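Local coordinates for lipase (Rhizopus chinensis, PDB 6A0W), which probably hydrolyses ester bonds of triacylglycerols and related lipids, as a fungal class 3 lipase of the alpha/beta-hydrolase fold, at residues L79-T84 with F151-D156; V105-T110 with G175-L180; N111-A116 with T169-G174; T125-S128 with K134-A137; S141-V146 with G182-Q187. All coordinates share one frame; numbering follows the deposited sequence.

Contact 1: residues L79-T84 with F151-D156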
# COMPACT_ATOMS: atom_id res chain seq x y z
N LEU A 79 19.12 0.77 -7.68
CA LEU A 79 18.32 1.96 -7.53
C LEU A 79 18.47 2.78 -8.81
O LEU A 79 19.57 3.08 -9.21
CB LEU A 79 18.82 2.81 -6.37
CG LEU A 79 18.14 2.47 -5.05
CD1 LEU A 79 18.89 3.24 -3.96
CD2 LEU A 79 16.64 2.80 -5.07
N ILE A 80 17.37 3.17 -9.40
CA ILE A 80 17.40 3.98 -10.61
C ILE A 80 17.19 5.44 -10.24
O ILE A 80 17.89 6.29 -10.74
CB ILE A 80 16.32 3.53 -11.61
CG1 ILE A 80 16.41 2.02 -11.85
CG2 ILE A 80 16.44 4.27 -12.95
CD1 ILE A 80 17.79 1.55 -12.28
N LYS A 81 16.37 5.71 -9.24
CA LYS A 81 16.04 7.08 -8.91
C LYS A 81 15.40 7.08 -7.55
O LYS A 81 14.59 6.21 -7.27
CB LYS A 81 15.01 7.59 -9.92
CG LYS A 81 14.57 9.04 -9.72
CD LYS A 81 15.44 9.95 -10.56
CE LYS A 81 15.16 11.43 -10.33
NZ LYS A 81 13.80 11.86 -10.75
N THR A 82 15.66 8.10 -6.74
CA THR A 82 14.89 8.37 -5.52
C THR A 82 14.34 9.77 -5.59
O THR A 82 14.78 10.53 -6.42
CB THR A 82 15.76 8.23 -4.25
OG1 THR A 82 16.72 9.27 -4.22
CG2 THR A 82 16.52 6.90 -4.26
N PHE A 83 13.28 10.04 -4.83
CA PHE A 83 12.60 11.34 -4.86
C PHE A 83 11.87 11.64 -3.53
O PHE A 83 11.50 10.74 -2.78
CB PHE A 83 11.60 11.42 -6.01
CG PHE A 83 10.66 10.26 -6.08
CD1 PHE A 83 11.02 9.10 -6.76
CD2 PHE A 83 9.44 10.30 -5.45
CE1 PHE A 83 10.17 8.01 -6.80
CE2 PHE A 83 8.58 9.22 -5.50
CZ PHE A 83 8.95 8.08 -6.18
N THR A 84 11.64 12.91 -3.27
CA THR A 84 11.07 13.34 -2.02
C THR A 84 10.26 14.57 -2.32
O THR A 84 10.70 15.41 -3.08
CB THR A 84 12.18 13.72 -1.03
OG1 THR A 84 12.96 12.57 -0.72
CG2 THR A 84 11.58 14.26 0.29
N PHE A 151 7.41 9.03 -13.01
CA PHE A 151 6.76 8.54 -14.22
C PHE A 151 7.71 8.41 -15.41
O PHE A 151 7.78 7.33 -16.01
CB PHE A 151 5.57 9.44 -14.56
CG PHE A 151 4.60 8.79 -15.52
CD1 PHE A 151 3.58 8.00 -15.06
CD2 PHE A 151 4.74 8.95 -16.89
CE1 PHE A 151 2.77 7.31 -15.91
CE2 PHE A 151 3.92 8.27 -17.77
CZ PHE A 151 2.93 7.46 -17.28
N PRO A 152 8.55 9.45 -15.68
CA PRO A 152 9.46 9.33 -16.86
C PRO A 152 10.44 8.21 -16.69
O PRO A 152 10.84 7.59 -17.66
CB PRO A 152 10.22 10.66 -16.89
CG PRO A 152 9.59 11.52 -15.82
CD PRO A 152 8.41 10.84 -15.22
N VAL A 153 10.88 8.00 -15.45
CA VAL A 153 11.85 6.97 -15.15
C VAL A 153 11.25 5.57 -15.34
O VAL A 153 11.92 4.71 -15.90
CB VAL A 153 12.36 7.10 -13.71
CG1 VAL A 153 13.44 6.07 -13.43
CG2 VAL A 153 12.92 8.51 -13.50
N VAL A 154 9.98 5.36 -15.00
CA VAL A 154 9.38 4.01 -15.25
C VAL A 154 9.27 3.74 -16.78
O VAL A 154 9.65 2.65 -17.30
CB VAL A 154 7.98 3.90 -14.61
CG1 VAL A 154 7.31 2.62 -15.04
CG2 VAL A 154 8.10 3.95 -13.11
N GLN A 155 8.87 4.78 -17.51
CA GLN A 155 8.84 4.74 -19.00
C GLN A 155 10.18 4.39 -19.59
O GLN A 155 10.30 3.49 -20.43
CB GLN A 155 8.36 6.06 -19.58
CG GLN A 155 6.92 6.39 -19.27
CD GLN A 155 6.25 7.19 -20.37
OE1 GLN A 155 6.28 8.43 -20.37
NE2 GLN A 155 5.54 6.48 -21.26
N ASP A 156 11.22 4.96 -19.01
CA ASP A 156 12.57 4.76 -19.51
C ASP A 156 13.12 3.35 -19.27
O ASP A 156 13.80 2.75 -20.10
CB ASP A 156 13.49 5.84 -18.89
CG ASP A 156 14.71 6.08 -19.72
OD1 ASP A 156 14.58 6.65 -20.84
OD2 ASP A 156 15.78 5.60 -19.30

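Contact 2: residues V105-T110 with G175-L180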
# COMPACT_ATOMS: atom_id res chain seq x y z
N VAL A 105 8.37 0.30 -8.20
CA VAL A 105 8.02 1.71 -7.90
C VAL A 105 7.57 1.66 -6.45
O VAL A 105 6.58 1.04 -6.20
CB VAL A 105 6.93 2.25 -8.83
CG1 VAL A 105 6.64 3.70 -8.52
CG2 VAL A 105 7.31 2.09 -10.29
N THR A 106 8.30 2.27 -5.55
CA THR A 106 7.97 2.17 -4.11
C THR A 106 7.74 3.56 -3.50
O THR A 106 8.51 4.44 -3.79
CB THR A 106 9.09 1.44 -3.36
OG1 THR A 106 9.36 0.19 -4.00
CG2 THR A 106 8.79 1.21 -1.91
N PHE A 107 6.74 3.70 -2.64
CA PHE A 107 6.46 5.00 -1.99
C PHE A 107 6.26 4.85 -0.48
O PHE A 107 5.96 3.79 0.03
CB PHE A 107 5.15 5.60 -2.51
CG PHE A 107 5.07 5.82 -3.99
CD1 PHE A 107 4.60 4.82 -4.83
CD2 PHE A 107 5.43 7.03 -4.55
CE1 PHE A 107 4.50 5.03 -6.19
CE2 PHE A 107 5.34 7.23 -5.91
CZ PHE A 107 4.87 6.23 -6.73
N ARG A 108 6.69 6.07 0.33
CA ARG A 108 6.05 6.18 1.65
C ARG A 108 5.48 7.59 1.79
O ARG A 108 6.01 8.50 1.17
CB ARG A 108 7.03 5.88 2.78
CG ARG A 108 8.18 6.88 2.89
CD ARG A 108 9.18 6.55 3.98
NE ARG A 108 10.25 7.55 4.06
CZ ARG A 108 10.18 8.65 4.79
NH1 ARG A 108 9.10 8.90 5.52
NH2 ARG A 108 11.20 9.51 4.81
N GLY A 109 4.83 7.75 2.84
CA GLY A 109 4.45 9.07 3.35
C GLY A 109 5.20 9.31 4.65
O GLY A 109 6.25 8.74 4.83
N THR A 110 4.64 10.09 5.53
CA THR A 110 5.31 10.41 6.81
C THR A 110 5.41 9.18 7.71
O THR A 110 4.49 8.40 7.72
CB THR A 110 4.53 11.49 7.55
OG1 THR A 110 5.15 11.66 8.82
CG2 THR A 110 3.07 11.16 7.73
N GLY A 175 1.01 3.44 0.51
CA GLY A 175 0.11 2.53 -0.21
C GLY A 175 -0.90 3.32 -1.02
O GLY A 175 -1.18 2.96 -2.15
N ALA A 176 -1.33 4.48 -0.50
CA ALA A 176 -2.19 5.35 -1.25
C ALA A 176 -1.50 5.85 -2.50
O ALA A 176 -2.11 5.82 -3.57
CB ALA A 176 -2.68 6.50 -0.42
N GLN A 177 -0.24 6.26 -2.40
CA GLN A 177 0.54 6.64 -3.56
C GLN A 177 0.71 5.50 -4.56
O GLN A 177 0.64 5.68 -5.79
CB GLN A 177 1.91 7.17 -3.13
CG GLN A 177 1.86 8.40 -2.22
CD GLN A 177 1.15 9.55 -2.91
OE1 GLN A 177 1.46 9.78 -4.07
NE2 GLN A 177 0.06 10.06 -2.33
N ALA A 178 0.91 4.29 -4.03
CA ALA A 178 1.06 3.12 -4.88
C ALA A 178 -0.16 2.92 -5.79
O ALA A 178 -0.01 2.68 -6.99
CB ALA A 178 1.29 1.86 -4.03
N LEU A 179 -1.36 3.01 -5.20
CA LEU A 179 -2.59 2.76 -5.93
C LEU A 179 -2.79 3.88 -6.98
O LEU A 179 -3.05 3.60 -8.15
CB LEU A 179 -3.75 2.81 -4.95
CG LEU A 179 -5.13 2.68 -5.58
CD1 LEU A 179 -5.21 1.38 -6.37
CD2 LEU A 179 -6.21 2.72 -4.51
N LEU A 180 -2.51 5.11 -6.59
CA LEU A 180 -2.65 6.25 -7.52
C LEU A 180 -1.63 6.16 -8.64
O LEU A 180 -2.00 6.26 -9.83
CB LEU A 180 -2.55 7.58 -6.76
CG LEU A 180 -3.70 7.90 -5.78
CD1 LEU A 180 -3.41 9.15 -4.94
CD2 LEU A 180 -5.02 8.08 -6.51

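Contact 3: residues N111-A116 with T169-G174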
# COMPACT_ATOMS: atom_id res chain seq x y z
N ASN A 111 6.50 9.07 8.43
CA ASN A 111 6.70 8.04 9.44
C ASN A 111 6.14 8.50 10.78
O ASN A 111 6.28 7.80 11.76
CB ASN A 111 8.19 7.68 9.61
CG ASN A 111 9.13 8.89 9.74
OD1 ASN A 111 8.84 10.01 9.25
ND2 ASN A 111 10.36 8.61 10.20
N SER A 112 5.51 9.68 10.81
CA SER A 112 4.78 10.09 12.00
C SER A 112 3.34 9.55 12.02
O SER A 112 2.39 10.30 11.89
CB SER A 112 4.81 11.60 12.17
OG SER A 112 4.40 11.95 13.49
N PHE A 113 3.19 8.24 12.23
CA PHE A 113 1.95 7.55 11.90
C PHE A 113 0.79 8.01 12.75
O PHE A 113 -0.32 8.26 12.26
CB PHE A 113 2.14 6.02 12.05
CG PHE A 113 3.17 5.46 11.14
CD1 PHE A 113 2.95 5.43 9.78
CD2 PHE A 113 4.37 5.00 11.64
CE1 PHE A 113 3.89 4.92 8.92
CE2 PHE A 113 5.35 4.52 10.79
CZ PHE A 113 5.11 4.46 9.41
N ARG A 114 1.02 8.11 14.05
CA ARG A 114 -0.08 8.39 14.95
C ARG A 114 -0.63 9.78 14.71
O ARG A 114 -1.86 9.97 14.60
CB ARG A 114 0.35 8.22 16.40
CG ARG A 114 -0.84 8.37 17.32
CD ARG A 114 -0.44 8.11 18.76
NE ARG A 114 -1.60 8.25 19.64
CZ ARG A 114 -2.06 7.29 20.43
NH1 ARG A 114 -1.42 6.12 20.52
NH2 ARG A 114 -3.09 7.55 21.22
N SER A 115 0.22 10.79 14.65
CA SER A 115 -0.33 12.10 14.28
C SER A 115 -0.96 12.08 12.89
O SER A 115 -1.94 12.76 12.64
CB SER A 115 0.76 13.20 14.35
OG SER A 115 1.79 13.02 13.38
N ALA A 116 -0.35 11.44 11.92
CA ALA A 116 -0.92 11.43 10.56
C ALA A 116 -2.37 10.90 10.56
O ALA A 116 -3.23 11.44 9.90
CB ALA A 116 -0.08 10.58 9.64
N THR A 169 4.54 -0.69 -4.95
CA THR A 169 4.32 -1.12 -3.56
C THR A 169 4.48 0.02 -2.56
O THR A 169 5.18 1.00 -2.82
CB THR A 169 5.20 -2.35 -3.19
OG1 THR A 169 4.81 -2.84 -1.90
CG2 THR A 169 6.67 -2.00 -3.14
N GLY A 170 3.68 -0.00 -1.50
CA GLY A 170 3.84 0.92 -0.40
C GLY A 170 3.13 0.47 0.86
O GLY A 170 2.14 -0.27 0.78
N HIS A 171 3.63 0.97 1.99
CA HIS A 171 3.02 0.83 3.32
C HIS A 171 2.27 2.11 3.62
O HIS A 171 2.70 3.19 3.21
CB HIS A 171 4.13 0.56 4.36
CG HIS A 171 3.68 0.61 5.78
ND1 HIS A 171 4.13 1.56 6.66
CD2 HIS A 171 2.91 -0.24 6.50
CE1 HIS A 171 3.62 1.32 7.86
NE2 HIS A 171 2.81 0.28 7.77
N SER A 172 1.15 2.00 4.31
CA SER A 172 0.57 3.18 4.94
C SER A 172 0.23 4.22 3.87
O SER A 172 -0.30 3.86 2.81
CB SER A 172 1.54 3.75 5.99
OG SER A 172 0.92 4.73 6.83
N LEU A 173 0.45 5.51 4.13
CA LEU A 173 0.14 6.55 3.13
C LEU A 173 0.89 6.27 1.84
O LEU A 173 0.46 6.65 0.76
CB LEU A 173 0.43 7.97 3.66
CG LEU A 173 -0.73 8.63 4.37
CD1 LEU A 173 -1.23 7.83 5.58
CD2 LEU A 173 -0.33 10.05 4.76
N GLY A 174 1.98 5.54 1.94
CA GLY A 174 2.70 5.13 0.74
C GLY A 174 1.89 4.19 -0.13
O GLY A 174 2.11 4.10 -1.36

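Contact 4: residues T125-S128 with K134-A137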
# COMPACT_ATOMS: atom_id res chain seq x y z
N THR A 125 -11.05 15.58 -3.32
CA THR A 125 -10.91 16.33 -4.55
C THR A 125 -11.45 15.42 -5.65
O THR A 125 -11.37 14.21 -5.51
CB THR A 125 -9.42 16.53 -4.91
OG1 THR A 125 -8.74 17.13 -3.82
CG2 THR A 125 -9.28 17.43 -6.14
N ASP A 126 -11.91 16.00 -6.76
CA ASP A 126 -12.30 15.22 -7.92
C ASP A 126 -11.12 14.47 -8.50
O ASP A 126 -10.03 15.02 -8.60
CB ASP A 126 -12.90 16.09 -9.03
CG ASP A 126 -14.30 16.56 -8.69
OD1 ASP A 126 -14.86 16.16 -7.64
OD2 ASP A 126 -14.86 17.33 -9.50
N TYR A 127 -11.37 13.22 -8.89
CA TYR A 127 -10.40 12.44 -9.61
C TYR A 127 -10.59 12.65 -11.10
O TYR A 127 -11.49 12.09 -11.74
CB TYR A 127 -10.52 10.97 -9.18
CG TYR A 127 -9.41 10.07 -9.71
CD1 TYR A 127 -8.06 10.27 -9.38
CD2 TYR A 127 -9.72 9.01 -10.54
CE1 TYR A 127 -7.06 9.46 -9.92
CE2 TYR A 127 -8.73 8.16 -11.04
CZ TYR A 127 -7.40 8.35 -10.71
OH TYR A 127 -6.45 7.49 -11.29
N SER A 128 -9.69 13.41 -11.70
CA SER A 128 -10.00 13.99 -13.01
C SER A 128 -10.07 12.95 -14.14
O SER A 128 -10.96 13.02 -14.97
CB SER A 128 -9.11 15.19 -13.31
OG SER A 128 -7.98 14.79 -14.03
N LYS A 134 -13.79 10.38 -6.78
CA LYS A 134 -13.14 11.33 -5.88
C LYS A 134 -12.11 10.59 -5.04
O LYS A 134 -12.32 9.41 -4.69
CB LYS A 134 -14.18 11.98 -4.97
CG LYS A 134 -15.23 12.84 -5.65
CD LYS A 134 -16.29 13.21 -4.62
CE LYS A 134 -17.27 14.29 -5.06
NZ LYS A 134 -17.41 14.41 -6.54
N VAL A 135 -10.98 11.25 -4.80
CA VAL A 135 -9.92 10.74 -3.93
C VAL A 135 -9.53 11.77 -2.88
O VAL A 135 -9.82 12.97 -2.99
CB VAL A 135 -8.69 10.34 -4.75
CG1 VAL A 135 -9.12 9.35 -5.82
CG2 VAL A 135 -8.06 11.53 -5.41
N HIS A 136 -9.03 11.26 -1.77
CA HIS A 136 -8.59 12.07 -0.64
C HIS A 136 -7.70 13.20 -1.13
O HIS A 136 -6.79 12.96 -1.92
CB HIS A 136 -7.78 11.17 0.28
CG HIS A 136 -7.24 11.86 1.49
ND1 HIS A 136 -6.01 12.48 1.49
CD2 HIS A 136 -7.73 11.95 2.75
CE1 HIS A 136 -5.78 12.93 2.72
NE2 HIS A 136 -6.78 12.58 3.50
N ALA A 137 -8.04 14.44 -0.77
CA ALA A 137 -7.36 15.61 -1.39
C ALA A 137 -5.86 15.65 -1.10
O ALA A 137 -5.03 15.92 -1.98
CB ALA A 137 -8.00 16.90 -0.90
O HOH W 1 -5.64 17.44 -4.33

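Contact 5: residues S141-V146 with G182-Q187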
# COMPACT_ATOMS: atom_id res chain seq x y z
N SER A 141 -2.80 15.48 -3.86
CA SER A 141 -1.77 16.55 -3.95
C SER A 141 -0.36 16.02 -3.86
O SER A 141 0.50 16.38 -4.66
CB SER A 141 -1.92 17.61 -2.86
OG SER A 141 -2.88 17.21 -1.91
N SER A 142 -0.14 15.07 -2.95
CA SER A 142 1.18 14.46 -2.83
C SER A 142 1.54 13.73 -4.11
O SER A 142 2.67 13.86 -4.63
CB SER A 142 1.27 13.53 -1.61
OG SER A 142 0.87 14.17 -0.43
N TYR A 143 0.57 13.00 -4.66
CA TYR A 143 0.81 12.28 -5.89
C TYR A 143 1.23 13.26 -6.98
O TYR A 143 2.17 12.98 -7.75
CB TYR A 143 -0.41 11.44 -6.34
CG TYR A 143 -0.10 10.64 -7.59
CD1 TYR A 143 0.85 9.64 -7.55
CD2 TYR A 143 -0.59 11.04 -8.82
CE1 TYR A 143 1.29 9.01 -8.68
CE2 TYR A 143 -0.18 10.40 -9.98
CZ TYR A 143 0.77 9.39 -9.90
OH TYR A 143 1.27 8.77 -11.03
N ASN A 144 0.49 14.35 -7.12
CA ASN A 144 0.77 15.30 -8.21
C ASN A 144 2.14 15.98 -8.09
O ASN A 144 2.73 16.34 -9.10
CB ASN A 144 -0.37 16.32 -8.34
CG ASN A 144 -1.58 15.74 -9.06
OD1 ASN A 144 -1.43 15.07 -10.04
ND2 ASN A 144 -2.77 15.95 -8.53
N GLN A 145 2.73 15.99 -6.89
CA GLN A 145 4.14 16.38 -6.74
C GLN A 145 5.10 15.31 -7.21
O GLN A 145 6.04 15.59 -7.96
CB GLN A 145 4.48 16.71 -5.28
CG GLN A 145 3.71 17.88 -4.68
CD GLN A 145 4.01 19.17 -5.44
OE1 GLN A 145 5.19 19.52 -5.67
NE2 GLN A 145 2.98 19.76 -6.04
N VAL A 146 4.87 14.06 -6.83
CA VAL A 146 5.90 13.04 -7.10
C VAL A 146 5.81 12.44 -8.50
O VAL A 146 6.83 11.88 -9.00
CB VAL A 146 5.94 11.93 -6.02
CG1 VAL A 146 6.27 12.55 -4.67
CG2 VAL A 146 4.62 11.19 -5.97
N GLY A 182 -0.39 3.29 -9.71
CA GLY A 182 -0.78 2.17 -10.55
C GLY A 182 -1.89 2.57 -11.54
O GLY A 182 -1.85 2.19 -12.69
N MET A 183 -2.88 3.30 -11.06
CA MET A 183 -3.94 3.81 -11.94
C MET A 183 -3.44 4.81 -13.04
O MET A 183 -3.74 4.62 -14.24
CB MET A 183 -5.04 4.44 -11.09
CG MET A 183 -5.79 3.46 -10.21
SD MET A 183 -6.56 2.14 -11.16
CE MET A 183 -5.30 0.88 -11.01
N ASP A 184 -2.45 5.62 -12.69
CA ASP A 184 -1.83 6.56 -13.66
C ASP A 184 -1.01 5.83 -14.71
O ASP A 184 -1.11 6.08 -15.92
CB ASP A 184 -0.94 7.57 -12.88
CG ASP A 184 -0.66 8.87 -13.66
OD1 ASP A 184 -1.36 9.17 -14.64
OD2 ASP A 184 0.31 9.59 -13.33
N LEU A 185 -0.19 4.89 -14.28
CA LEU A 185 0.49 4.03 -15.21
C LEU A 185 -0.49 3.32 -16.16
O LEU A 185 -0.26 3.23 -17.38
CB LEU A 185 1.35 3.01 -14.46
CG LEU A 185 2.55 3.65 -13.76
CD1 LEU A 185 3.13 2.77 -12.66
CD2 LEU A 185 3.61 4.01 -14.81
N TYR A 186 -1.55 2.74 -15.61
CA TYR A 186 -2.54 2.10 -16.47
C TYR A 186 -3.09 3.13 -17.49
O TYR A 186 -3.38 2.77 -18.63
CB TYR A 186 -3.68 1.49 -15.64
CG TYR A 186 -4.89 1.01 -16.44
CD1 TYR A 186 -4.88 -0.19 -17.15
CD2 TYR A 186 -6.07 1.72 -16.38
CE1 TYR A 186 -5.99 -0.60 -17.88
CE2 TYR A 186 -7.21 1.30 -17.06
CZ TYR A 186 -7.16 0.14 -17.79
OH TYR A 186 -8.33 -0.17 -18.41
N GLN A 187 -3.37 4.34 -17.03
CA GLN A 187 -4.02 5.35 -17.87
C GLN A 187 -3.07 5.83 -18.94
O GLN A 187 -3.45 5.88 -20.08
CB GLN A 187 -4.56 6.52 -17.05
CG GLN A 187 -5.77 6.18 -16.20
CD GLN A 187 -5.83 6.95 -14.91
OE1 GLN A 187 -5.04 7.86 -14.70
NE2 GLN A 187 -6.80 6.62 -14.03

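Contact 1: residues L79-T84 with F151-D156
I80 and V153 meet methyl to methyl. CG2 of I80 lies 3.5 Å from CG1 of V153, and the two side chains pass each other, running opposite ways. CG1 of V153 is also 4.1 Å from CB of K81. The other branch of V153, CG2, lies against the aliphatic part of K81, 4.1 Å from its CD. V153 thus uses both methyls: CG1 meets I80 and the root of the K81 chain, CG2 the middle of that chain. The contact is apolar and small, with no hydrogen bond across it. CG2 of I80 is the branch that touches because it lies opposite the backbone N, while CG1 and CD1 lead away from 151-156.

The strand positions I80 and K81. Both sit opposite I94 of strand 90-97 and form a classic beta bulge. This matches the way both residues turn their CB toward the helix. The contact therefore joins the bulged end strand of the central alpha/beta-hydrolase sheet to the long helix 137-160, at the protein surface. The chain of K81 bends at its second torsion (chi2 93°), and its NZ makes a weak hydrogen bond to D149 O, one turn before V153. Further along the strand, F83 packs on V146 and Y150 of the same helix. V154, the next residue in the helix, points away from 79-84 and touches I94 and L185.

Contact 2: residues V105-T110 with G175-L180
Strand 102-108 of the central sheet meets the helix that follows the probable nucleophile elbow, and F107 is the strand residue that makes the contact. Its ring lies under Q177 of helix 173-188. CB of Q177 sits over one face of the ring in a CH-pi contact, 4.0 Å from the centroid and 28° off the ring normal. The closest atoms are Q177 CB and F107 CG, at 3.5 Å. CB of F107 also takes part, 3.7 Å from Q177 CB. Q177 touches the ring through its CB and not with its amide. The two side chains run nearly perpendicular, and the amide plane is turned 73° from the ring.

A178 meets the CD1 side of the ring obliquely, with its backbone. Its N is 3.8 Å from F107 CD1, and its CA is 4.1 Å from F107 CE1. The ring is thus packed on one turn of the helix without any hydrogen bond between the segments. The CB of F107 points toward the helix, and a chi1 of -57°, with CG anti to the carbonyl carbon, lays the ring beneath Q177 CB.

The polar end of Q177 is held elsewhere: its chain bends at chi2 and NE2 donates to F139 O in helix 137-160. Y150 of that helix meets the F107 ring edge-to-face. The arrangement is the buried packing of a helix on the central sheet that is typical of the alpha/beta-hydrolase fold.

Contact 3: residues N111-A116 with T169-G174
F113 meets H171 and S172 with the CD1-CE1-CZ side of its ring. H171 CE1 is 3.8 Å from F113 CE1, and F113 CZ lies at the edge of the imidazole, in its plane. The two rings stand 76° apart with centroids 5.5 Å from each other. OG of S172 comes to the edge of the phenyl ring, 3.6 Å from F113 CE1. This is the tight part.

G170, S172 and G174 fit the GxSxG nucleophile elbow. The strained backbone of S172 (phi 61°, psi -141°) agrees with that turn. S172 is the probable nucleophile, and its OG is hydrogen-bonded to NE2 of H284. F113 meets H284 edge-to-face, so it packs against the probable catalytic site. As in related fungal lipases, helix 113-118 is probably the lid. H171 is held by two hydrogen bonds, ND1 with Y55 OH and NE2 with H284 O.

The other side of 111-116 is looser and faces solvent. N111 and S112 are exposed. OG of S112 is hydrogen-bonded to OG of S115 at 2.8 Å, within the segment. R114 makes a salt bridge with D11 of the N-terminal segment.

Contact 4: residues T125-S128 with K134-A137
T125 and V135 form an antiparallel hydrogen-bonded pair. T125 N donates to V135 O at 2.9 Å, and V135 N donates to T125 O at 3.1 Å. The first bond is nearly straight (171°); the second is more bent (152°). D126 and K134 follow as a non-hydrogen-bonded pair. K134 CA comes 3.4 Å from T125 O in a CA-H...O contact.

One charged pair adds to this. D126 and K134 run side by side in the same direction, and K134 NZ reaches D126 OD1 at 3.3 Å as a salt bridge. The amine approaches on the syn side, 33° out of the carboxylate plane.

The apolar contact is between Y127 and V135. CG1 of V135 lies obliquely to the ring, 3.8 Å from Y127 CD1. The far end of this tyrosine goes elsewhere, to a hydrogen bond between its OH and Q187 NE2.

A water links T125 to A137, at the start of helix 137-160. It donates to A137 O at 2.9 Å and is also hydrogen-bonded to T125 OG1.

The pair is a short beta hairpin apart from the main sheet. It leads directly into helix 137-160, where L140 packs on T125 and V135, while Y127 meets F212 of helix 210-218 edge-to-face.

Contact 5: residues S141-V146 with G182-Q187
CG of Y143 lies opposite its backbone N (chi1 -177°), and D184 is built much the same way (chi1 -159°). These torsions extend both side chains toward the facing helix, where the hydroxyl meets the carboxylate. The CA atoms of Y143 and D184 are 10.0 Å apart, so the helices are bridged here by two side chains and not by close backbones.

Y143 OH donates to D184 OD2 at 2.6 Å, a short hydrogen bond. OD2 accepts with its anti lone pair, the one away from OD1. It lies at the edge of the phenol ring, in the ring plane, while the carboxylate itself is turned 81° from that plane. CB of D184 comes close to the hydroxyl as well, 3.1 Å from Y143 OH. The side chains cross at a slant.

The bond is buried. The carboxylate has a second partner, because D184 OD1 forms a salt bridge with NE of R188, one turn on. The nearby guanidinium would probably favour the ionised acid. The tyrosine hydroxyl is also hydrogen-bonded to Y150 OH. Polar groups inside this interface are thus tied into one small network.

Around it, Y143 packs on Q177 and A181 of helix 173-188, and D184 on V147 and F151 of helix 137-160. V146 of the latter helix also touches Q177, and Q145 touches S85 of strand 78-85 at the sheet edge.

Overall arrangement
Along the chain contact 4 lies nested inside the loops closed by contacts 1, 2 and 3, and contact 3 lies inside that of contact 2. Contacts 1 and 5 share helix 137-160; contacts 2, 3 and 5 share helix 173-188. Contacts 1, 2 and 3 all reach the central sheet, where strands 102-108 and 165-171 are neighbours. Contacts 2 and 3 are close, with centres 9 Å apart, as are contacts 2 and 5. Contact 1 is about 21 Å from contact 3, centre to centre. The helix after the probable nucleophile elbow thus runs from the probable active site through contact 2 to contact 5, which touches the hairpin of contact 4.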